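Local coordinates for protein VP2 (Human bocavirus 3, PDB 5US7) that builds the virus shell, 60 copies of it assembling into a T=1 icosahedral capsid, at residues V156-D161 with E234-N239; H198-M203 with A332-G337; D406-T411 with T523-C528. One frame throughout, in Å; residues are numbered along the deposited sequence.

Interaction 1: V156-D161 with E234-N239; sequences VHIFCD and ESAEFN
The Phe238 ring meets Ile158 at its edge and Cys160 at an oblique angle, a contact between the two facing sheets of the jelly-roll barrel that forms the core of a parvovirus capsid protein. At the edge, close to the ring plane, Ile158 CG2 comes within 3.6 Å of Phe238 CZ. Cys160 arrives between face and edge, its CB 3.4 Å from Phe238 CE1. Its sulfur makes a Cys sulfur-aromatic contact, with SG 4.6 Å from the centroid of the Phe238 ring and 35° off the ring normal.

Strand 156-160 pairs antiparallel with strands 228-230 and 445-449, whereas strand 236-248 pairs with strand 119-138. The two segments therefore meet through side chains, with their axes 9.3 Å apart and nearly parallel at 8°. Phe238 CG lies anti to its own carbonyl carbon (chi1 -56°), which sends the ring across to the opposite strand, where CZ reaches Ile158 CG2 while the CD1-CE1 side lies against Cys160 CB. Cys160 SG passes near Phe238 CD1.

Phe159, the residue between these two partners, turns the other way, toward Ser225 and His227. Its ring carries the backbone N of Asp161 above one face, offset toward the rim. Ile445 of strand 445-449 also touches Phe238, and Ile131 and Leu230 pack on Ile158, so the contact is part of the apolar filling of the barrel. Nearer the start of the strands, Ala236 points its methyl at the extended arm of Ile158, with Ile158 CD1 lying 4.4 Å from Ala236 CB.

Interaction 2: H198-M203 with A332-G337; sequences HELAEM and AGVSSG
Leu200 overlaps Val334 through one methyl branch of each, Leu200 CD1 lying 4.4 Å from Val334 CG2. Next to this apolar touch, the side chain of Glu199 lies against the backbone of Gly333, where Glu199 CB is 4.2 Å from Gly333 O. The same backbone stretch flanks the next carbon of the chain, Glu199 CG being 4.3 Å from Gly333 CA. Glu199 is bent at its second torsion (chi2 -67°), so its aliphatic part runs along the glycine while the carboxylate turns back toward Glu202. The contact is small but buried, made by van der Waals touches of a side chain on backbone and of methyl on methyl.

Gly333 and Val334 lie on the short, weakly bonded helix 331-334. Next along the chain, Ser335 N donates to Ala332 O at 3.3 Å, and Ser335 OG bonds to Arg331 O. Ile327 also packs on Glu199, while Ala201 rests on Ala214 of helix 210-215. The surroundings include other subunits: His198 touches Ile507 of a second subunit, and Gly337 makes backbone hydrogen bonds to a third. The loop between strand 185-190 and helix 210-215 thus packs on a short helix within the long insertion between strands 236-248 and 445-449, as expected of the elaborate interstrand loops of a parvovirus jelly-roll capsid protein.

Interaction 3: D406-T411 with T523-C528; sequences DRYPVT and TTWDMC
Thr411 OG1 donates a hydrogen bond of 2.8 Å to Cys528 O, tying the two loops together through a side chain and a backbone carbonyl. The hydroxyl does not lie on a lone pair of that oxygen: it stands above the carbonyl plane, 70° out of it, with a C=O...OG1 angle of 105°. Its position follows from the first torsion of Thr411, which sets OG1 anti to the backbone N (chi1 -168°) and directs it to Cys528. On either side of Thr411, backbone bonds of Val410 with Val531 and of Arg412 with Cys528 join the same two lengths of chain.

The second point of contact is aromatic. Tyr408 and Trp525 approach from opposite directions, and Tyr408 OH touches the benzo edge of the indole near its plane, 3.4 Å from Trp525 CZ2. The hydroxyl's hydrogen bond is to Ser371 OG, while Trp525 NE1 makes a weak bond to Ile370 O. Pro409 O adds a looser touch at the same edge, 4.4 Å from Trp525 CH2, and Pro409 CD lies over one face of the Tyr408 ring, toward its rim.

Asp526, preceded by a cis peptide, forms a salt bridge with Arg492, and Arg407 N bonds to Asp424 of a fourth subunit. Within the long insertion between jelly-roll strands 236-248 and 445-449, the loop between strands 404-405 and 417-419 packs, buried, on the C-terminal segment that follows strand 466-482.

Overall arrangement
From the N terminus, strand 156-160 opens interaction 1, and 198-203 opens interaction 2 before the chain returns at 234-239 to close the first. Residues 332-337 then close the second, so these two loops cross along the chain. Interaction 3 follows in series, opening at 406-411 and closing near the C terminus at 523-528. Interaction 1 joins the two sheets of the jelly-roll barrel; interaction 2 links the loop after strand 185-190 to the short helix 331-334; interaction 3 fastens the C-terminal segment to the long insertion preceding strand 445-449. The centres lie 34 to 36 Å apart without touching, and interactions 1 and 2 both reach the second subunit.

Interaction 1: V156-D161 with E234-N239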
loop_
_atom_site.group_PDB
_atom_site.type_symbol
_atom_site.label_atom_id
_atom_site.label_comp_id
_atom_site.label_asym_id
_atom_site.label_seq_id
_atom_site.Cartn_x
_atom_site.Cartn_y
_atom_site.Cartn_z
ATOM N N VAL A 156 -64.312 41.279 61.041
ATOM C CA VAL A 156 -65.243 42.069 60.247
ATOM C C VAL A 156 -65.589 41.279 58.998
ATOM O O VAL A 156 -64.692 40.822 58.285
ATOM C CB VAL A 156 -64.655 43.437 59.862
ATOM C CG1 VAL A 156 -65.558 44.135 58.916
ATOM C CG2 VAL A 156 -64.484 44.283 61.078
ATOM N N HIS A 157 -66.877 41.120 58.729
ATOM C CA HIS A 157 -67.327 40.391 57.557
ATOM C C HIS A 157 -67.426 41.329 56.374
ATOM O O HIS A 157 -67.961 42.429 56.490
ATOM C CB HIS A 157 -68.687 39.747 57.793
ATOM C CG HIS A 157 -68.703 38.777 58.922
ATOM N ND1 HIS A 157 -69.853 38.164 59.358
ATOM C CD2 HIS A 157 -67.716 38.346 59.736
ATOM C CE1 HIS A 157 -69.568 37.369 60.371
ATOM N NE2 HIS A 157 -68.277 37.463 60.622
ATOM N N ILE A 158 -66.915 40.891 55.232
ATOM C CA ILE A 158 -66.954 41.692 54.019
ATOM C C ILE A 158 -67.400 40.811 52.873
ATOM O O ILE A 158 -66.742 39.819 52.552
ATOM C CB ILE A 158 -65.603 42.339 53.705
ATOM C CG1 ILE A 158 -65.276 43.371 54.770
ATOM C CG2 ILE A 158 -65.654 42.998 52.361
ATOM C CD1 ILE A 158 -63.917 43.953 54.644
ATOM N N PHE A 159 -68.503 41.184 52.246
ATOM C CA PHE A 159 -69.083 40.432 51.152
ATOM C C PHE A 159 -69.337 41.363 49.982
ATOM O O PHE A 159 -69.982 42.401 50.143
ATOM C CB PHE A 159 -70.376 39.759 51.597
ATOM C CG PHE A 159 -71.134 39.143 50.486
ATOM C CD1 PHE A 159 -70.684 37.993 49.889
ATOM C CD2 PHE A 159 -72.312 39.703 50.051
ATOM C CE1 PHE A 159 -71.376 37.431 48.863
ATOM C CE2 PHE A 159 -73.010 39.139 49.028
ATOM C CZ PHE A 159 -72.543 38.001 48.433
ATOM N N CYS A 160 -68.821 41.005 48.816
ATOM C CA CYS A 160 -69.103 41.717 47.578
ATOM C C CYS A 160 -70.028 40.851 46.744
ATOM O O CYS A 160 -69.631 39.772 46.295
ATOM C CB CYS A 160 -67.829 42.029 46.807
ATOM S SG CYS A 160 -68.119 42.958 45.296
ATOM N N ASP A 161 -71.259 41.313 46.550
ATOM C CA ASP A 161 -72.233 40.530 45.804
ATOM C C ASP A 161 -71.726 40.238 44.399
ATOM O O ASP A 161 -71.281 39.124 44.112
ATOM C CB ASP A 161 -73.564 41.276 45.755
ATOM C CG ASP A 161 -74.678 40.448 45.166
ATOM O OD1 ASP A 161 -74.449 39.265 44.838
ATOM O OD2 ASP A 161 -75.797 40.980 45.044
ATOM N N GLU A 234 -55.456 42.716 58.178
ATOM C CA GLU A 234 -55.797 42.159 56.879
ATOM C C GLU A 234 -56.478 43.213 56.020
ATOM O O GLU A 234 -56.749 44.331 56.462
ATOM C CB GLU A 234 -56.686 40.927 57.050
ATOM C CG GLU A 234 -55.970 39.756 57.682
ATOM C CD GLU A 234 -56.898 38.611 57.994
ATOM O OE1 GLU A 234 -58.124 38.820 57.978
ATOM O OE2 GLU A 234 -56.407 37.494 58.238
ATOM N N SER A 235 -56.769 42.839 54.777
ATOM C CA SER A 235 -57.377 43.753 53.824
ATOM C C SER A 235 -58.112 42.958 52.762
ATOM O O SER A 235 -57.886 41.760 52.585
ATOM C CB SER A 235 -56.338 44.644 53.160
ATOM O OG SER A 235 -55.452 43.876 52.373
ATOM N N ALA A 236 -58.984 43.652 52.044
ATOM C CA ALA A 236 -59.744 43.065 50.956
ATOM C C ALA A 236 -59.732 44.021 49.780
ATOM O O ALA A 236 -59.813 45.235 49.966
ATOM C CB ALA A 236 -61.181 42.776 51.380
ATOM N N GLU A 237 -59.623 43.480 48.573
ATOM C CA GLU A 237 -59.691 44.290 47.370
ATOM C C GLU A 237 -60.665 43.667 46.387
ATOM O O GLU A 237 -60.847 42.450 46.355
ATOM C CB GLU A 237 -58.331 44.453 46.709
ATOM C CG GLU A 237 -57.756 43.191 46.143
ATOM C CD GLU A 237 -56.369 43.406 45.579
ATOM O OE1 GLU A 237 -55.993 44.577 45.369
ATOM O OE2 GLU A 237 -55.659 42.408 45.338
ATOM N N PHE A 238 -61.291 44.518 45.585
ATOM C CA PHE A 238 -62.306 44.089 44.643
ATOM C C PHE A 238 -62.093 44.810 43.328
ATOM O O PHE A 238 -61.657 45.960 43.302
ATOM C CB PHE A 238 -63.702 44.379 45.172
ATOM C CG PHE A 238 -63.971 43.775 46.508
ATOM C CD1 PHE A 238 -64.369 42.464 46.623
ATOM C CD2 PHE A 238 -63.809 44.518 47.653
ATOM C CE1 PHE A 238 -64.606 41.915 47.853
ATOM C CE2 PHE A 238 -64.048 43.970 48.878
ATOM C CZ PHE A 238 -64.448 42.669 48.978
ATOM N N ASN A 239 -62.401 44.129 42.237
ATOM C CA ASN A 239 -62.298 44.703 40.909
ATOM C C ASN A 239 -63.654 44.680 40.233
ATOM O O ASN A 239 -64.462 43.778 40.458
ATOM C CB ASN A 239 -61.292 43.951 40.059
ATOM C CG ASN A 239 -59.878 44.220 40.476
ATOM O OD1 ASN A 239 -59.312 45.251 40.135
ATOM N ND2 ASN A 239 -59.294 43.297 41.226
#

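Interaction 2: H198-M203 with A332-G337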
loop_
_atom_site.group_PDB
_atom_site.type_symbol
_atom_site.label_atom_id
_atom_site.label_comp_id
_atom_site.label_asym_id
_atom_site.label_seq_id
_atom_site.Cartn_x
_atom_site.Cartn_y
_atom_site.Cartn_z
ATOM N N HIS A 198 -96.640 45.747 50.578
ATOM C CA HIS A 198 -97.344 45.485 51.828
ATOM C C HIS A 198 -98.840 45.342 51.591
ATOM O O HIS A 198 -99.467 44.407 52.098
ATOM C CB HIS A 198 -97.052 46.583 52.836
ATOM C CG HIS A 198 -97.631 46.321 54.186
ATOM N ND1 HIS A 198 -98.929 46.639 54.512
ATOM C CD2 HIS A 198 -97.096 45.743 55.286
ATOM C CE1 HIS A 198 -99.165 46.287 55.762
ATOM N NE2 HIS A 198 -98.070 45.739 56.254
ATOM N N GLU A 199 -99.425 46.248 50.819
ATOM C CA GLU A 199 -100.672 45.942 50.145
ATOM C C GLU A 199 -100.422 44.759 49.228
ATOM O O GLU A 199 -99.279 44.468 48.886
ATOM C CB GLU A 199 -101.141 47.150 49.341
ATOM C CG GLU A 199 -101.566 48.315 50.193
ATOM C CD GLU A 199 -102.812 47.995 50.965
ATOM O OE1 GLU A 199 -103.701 47.384 50.353
ATOM O OE2 GLU A 199 -102.902 48.330 52.165
ATOM N N LEU A 200 -101.485 44.050 48.845
ATOM C CA LEU A 200 -101.248 42.827 48.086
ATOM C C LEU A 200 -100.418 41.871 48.929
ATOM O O LEU A 200 -99.196 41.833 48.770
ATOM C CB LEU A 200 -100.529 43.087 46.757
ATOM C CG LEU A 200 -101.228 43.532 45.480
ATOM C CD1 LEU A 200 -101.756 44.933 45.614
ATOM C CD2 LEU A 200 -100.236 43.456 44.340
ATOM N N ALA A 201 -101.071 41.090 49.796
ATOM C CA ALA A 201 -100.536 40.471 51.010
ATOM C C ALA A 201 -100.481 41.418 52.195
ATOM O O ALA A 201 -99.480 41.458 52.914
ATOM C CB ALA A 201 -99.139 39.899 50.784
ATOM N N GLU A 202 -101.547 42.187 52.394
ATOM C CA GLU A 202 -101.733 42.908 53.644
ATOM C C GLU A 202 -101.580 41.942 54.835
ATOM O O GLU A 202 -100.750 42.212 55.699
ATOM C CB GLU A 202 -103.091 43.621 53.679
ATOM C CG GLU A 202 -103.296 44.738 52.692
ATOM C CD GLU A 202 -104.743 45.172 52.674
ATOM O OE1 GLU A 202 -105.592 44.398 53.154
ATOM O OE2 GLU A 202 -105.036 46.292 52.227
ATOM N N MET A 203 -102.335 40.837 54.930
ATOM C CA MET A 203 -103.538 40.521 54.159
ATOM C C MET A 203 -104.714 40.724 55.103
ATOM O O MET A 203 -104.585 40.497 56.305
ATOM C CB MET A 203 -103.516 39.096 53.616
ATOM C CG MET A 203 -103.704 38.037 54.676
ATOM S SD MET A 203 -103.311 36.392 54.085
ATOM C CE MET A 203 -101.553 36.372 54.388
ATOM N N ALA A 332 -101.788 54.967 46.334
ATOM C CA ALA A 332 -100.397 55.172 46.724
ATOM C C ALA A 332 -99.725 53.863 47.114
ATOM O O ALA A 332 -98.626 53.558 46.641
ATOM C CB ALA A 332 -100.319 56.175 47.872
ATOM N N GLY A 333 -100.374 53.069 47.968
ATOM C CA GLY A 333 -99.768 51.843 48.452
ATOM C C GLY A 333 -99.502 50.811 47.379
ATOM O O GLY A 333 -98.618 49.967 47.548
ATOM N N VAL A 334 -100.249 50.856 46.280
ATOM C CA VAL A 334 -100.091 49.851 45.238
ATOM C C VAL A 334 -98.912 50.161 44.324
ATOM O O VAL A 334 -98.272 49.245 43.799
ATOM C CB VAL A 334 -101.405 49.736 44.450
ATOM C CG1 VAL A 334 -101.258 48.785 43.293
ATOM C CG2 VAL A 334 -102.519 49.285 45.366
ATOM N N SER A 335 -98.581 51.435 44.140
ATOM C CA SER A 335 -97.704 51.859 43.061
ATOM C C SER A 335 -96.604 52.775 43.582
ATOM O O SER A 335 -96.633 53.236 44.723
ATOM C CB SER A 335 -98.518 52.538 41.959
ATOM O OG SER A 335 -99.283 53.597 42.492
ATOM N N SER A 336 -95.617 53.021 42.720
ATOM C CA SER A 336 -94.379 53.712 43.078
ATOM C C SER A 336 -94.357 55.160 42.598
ATOM O O SER A 336 -94.149 56.081 43.389
ATOM C CB SER A 336 -93.171 52.957 42.519
ATOM O OG SER A 336 -93.183 52.979 41.110
ATOM N N GLY A 337 -94.506 55.372 41.307
ATOM C CA GLY A 337 -94.488 56.693 40.705
ATOM C C GLY A 337 -93.206 56.980 39.947
ATOM O O GLY A 337 -92.105 56.614 40.373
#

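Interaction 3: D406-T411 with T523-C528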
loop_
_atom_site.group_PDB
_atom_site.type_symbol
_atom_site.label_atom_id
_atom_site.label_comp_id
_atom_site.label_asym_id
_atom_site.label_seq_id
_atom_site.Cartn_x
_atom_site.Cartn_y
_atom_site.Cartn_z
ATOM N N ASP A 406 -81.488 63.842 23.396
ATOM C CA ASP A 406 -80.294 63.460 24.123
ATOM C C ASP A 406 -80.635 63.329 25.595
ATOM O O ASP A 406 -81.610 63.902 26.083
ATOM C CB ASP A 406 -79.158 64.455 23.917
ATOM C CG ASP A 406 -79.527 65.834 24.351
ATOM O OD1 ASP A 406 -80.713 66.042 24.666
ATOM O OD2 ASP A 406 -78.642 66.714 24.371
ATOM N N ARG A 407 -79.816 62.558 26.296
ATOM C CA ARG A 407 -80.121 62.207 27.666
ATOM C C ARG A 407 -80.021 63.433 28.561
ATOM O O ARG A 407 -79.433 64.451 28.197
ATOM C CB ARG A 407 -79.183 61.111 28.145
ATOM C CG ARG A 407 -79.184 59.917 27.233
ATOM C CD ARG A 407 -78.339 58.809 27.786
ATOM N NE ARG A 407 -78.972 58.231 28.960
ATOM C CZ ARG A 407 -78.512 58.348 30.196
ATOM N NH1 ARG A 407 -77.397 59.018 30.432
ATOM N NH2 ARG A 407 -79.168 57.786 31.192
ATOM N N TYR A 408 -80.635 63.331 29.731
ATOM C CA TYR A 408 -80.648 64.429 30.681
ATOM C C TYR A 408 -79.230 64.930 30.929
ATOM O O TYR A 408 -78.329 64.117 31.174
ATOM C CB TYR A 408 -81.274 63.968 31.993
ATOM C CG TYR A 408 -81.271 65.017 33.063
ATOM C CD1 TYR A 408 -82.213 66.022 33.066
ATOM C CD2 TYR A 408 -80.326 65.004 34.069
ATOM C CE1 TYR A 408 -82.219 66.981 34.036
ATOM C CE2 TYR A 408 -80.322 65.961 35.044
ATOM C CZ TYR A 408 -81.271 66.950 35.023
ATOM O OH TYR A 408 -81.277 67.916 36.000
ATOM N N PRO A 409 -78.984 66.238 30.859
ATOM C CA PRO A 409 -77.624 66.736 31.092
ATOM C C PRO A 409 -77.182 66.439 32.511
ATOM O O PRO A 409 -77.815 66.857 33.479
ATOM C CB PRO A 409 -77.760 68.239 30.844
ATOM C CG PRO A 409 -79.170 68.529 31.146
ATOM C CD PRO A 409 -79.939 67.339 30.675
ATOM N N VAL A 410 -76.049 65.765 32.631
ATOM C CA VAL A 410 -75.590 65.272 33.917
ATOM C C VAL A 410 -75.027 66.470 34.660
ATOM O O VAL A 410 -74.907 67.555 34.091
ATOM C CB VAL A 410 -74.561 64.142 33.705
ATOM C CG1 VAL A 410 -74.024 63.599 34.981
ATOM C CG2 VAL A 410 -75.196 63.022 32.937
ATOM N N THR A 411 -74.682 66.296 35.926
ATOM C CA THR A 411 -73.990 67.317 36.684
ATOM C C THR A 411 -73.075 66.597 37.658
ATOM O O THR A 411 -73.060 65.368 37.728
ATOM C CB THR A 411 -74.980 68.252 37.382
ATOM O OG1 THR A 411 -74.290 69.393 37.887
ATOM C CG2 THR A 411 -75.646 67.558 38.534
ATOM N N THR A 523 -75.172 76.843 45.291
ATOM C CA THR A 523 -76.552 77.203 45.591
ATOM C C THR A 523 -77.502 76.812 44.471
ATOM O O THR A 523 -78.606 76.327 44.736
ATOM C CB THR A 523 -76.664 78.698 45.868
ATOM O OG1 THR A 523 -76.212 79.429 44.724
ATOM C CG2 THR A 523 -75.824 79.071 47.066
ATOM N N THR A 524 -77.110 77.022 43.220
ATOM C CA THR A 524 -78.023 76.832 42.108
ATOM C C THR A 524 -77.276 76.178 40.957
ATOM O O THR A 524 -76.151 75.704 41.102
ATOM C CB THR A 524 -78.632 78.165 41.654
ATOM O OG1 THR A 524 -77.580 79.057 41.265
ATOM C CG2 THR A 524 -79.467 78.808 42.758
ATOM N N TRP A 525 -77.956 76.107 39.824
ATOM C CA TRP A 525 -77.361 75.964 38.507
ATOM C C TRP A 525 -76.816 77.342 38.121
ATOM O O TRP A 525 -77.294 78.348 38.644
ATOM C CB TRP A 525 -78.434 75.490 37.536
ATOM C CG TRP A 525 -78.839 74.099 37.776
ATOM C CD1 TRP A 525 -79.503 73.637 38.856
ATOM C CD2 TRP A 525 -78.767 73.014 36.852
ATOM N NE1 TRP A 525 -79.758 72.301 38.720
ATOM C CE2 TRP A 525 -79.326 71.898 37.486
ATOM C CE3 TRP A 525 -78.259 72.868 35.564
ATOM C CZ2 TRP A 525 -79.390 70.656 36.883
ATOM C CZ3 TRP A 525 -78.324 71.634 34.972
ATOM C CH2 TRP A 525 -78.878 70.542 35.627
ATOM N N ASP A 526 -75.837 77.424 37.224
ATOM C CA ASP A 526 -75.235 76.280 36.570
ATOM C C ASP A 526 -73.973 75.836 37.274
ATOM O O ASP A 526 -73.272 74.967 36.781
ATOM C CB ASP A 526 -74.927 76.603 35.110
ATOM C CG ASP A 526 -76.176 76.739 34.266
ATOM O OD1 ASP A 526 -77.256 76.309 34.720
ATOM O OD2 ASP A 526 -76.077 77.269 33.141
ATOM N N MET A 527 -73.642 76.455 38.403
ATOM C CA MET A 527 -72.625 75.850 39.243
ATOM C C MET A 527 -73.115 74.469 39.652
ATOM O O MET A 527 -74.314 74.248 39.817
ATOM C CB MET A 527 -72.312 76.736 40.451
ATOM C CG MET A 527 -73.413 76.889 41.460
ATOM S SD MET A 527 -73.108 78.192 42.668
ATOM C CE MET A 527 -73.847 79.598 41.858
ATOM N N CYS A 528 -72.174 73.542 39.822
ATOM C CA CYS A 528 -72.275 72.089 39.658
ATOM C C CYS A 528 -71.946 71.687 38.226
ATOM O O CYS A 528 -71.759 70.504 37.962
ATOM C CB CYS A 528 -73.651 71.510 40.034
ATOM S SG CYS A 528 -74.167 71.705 41.749
#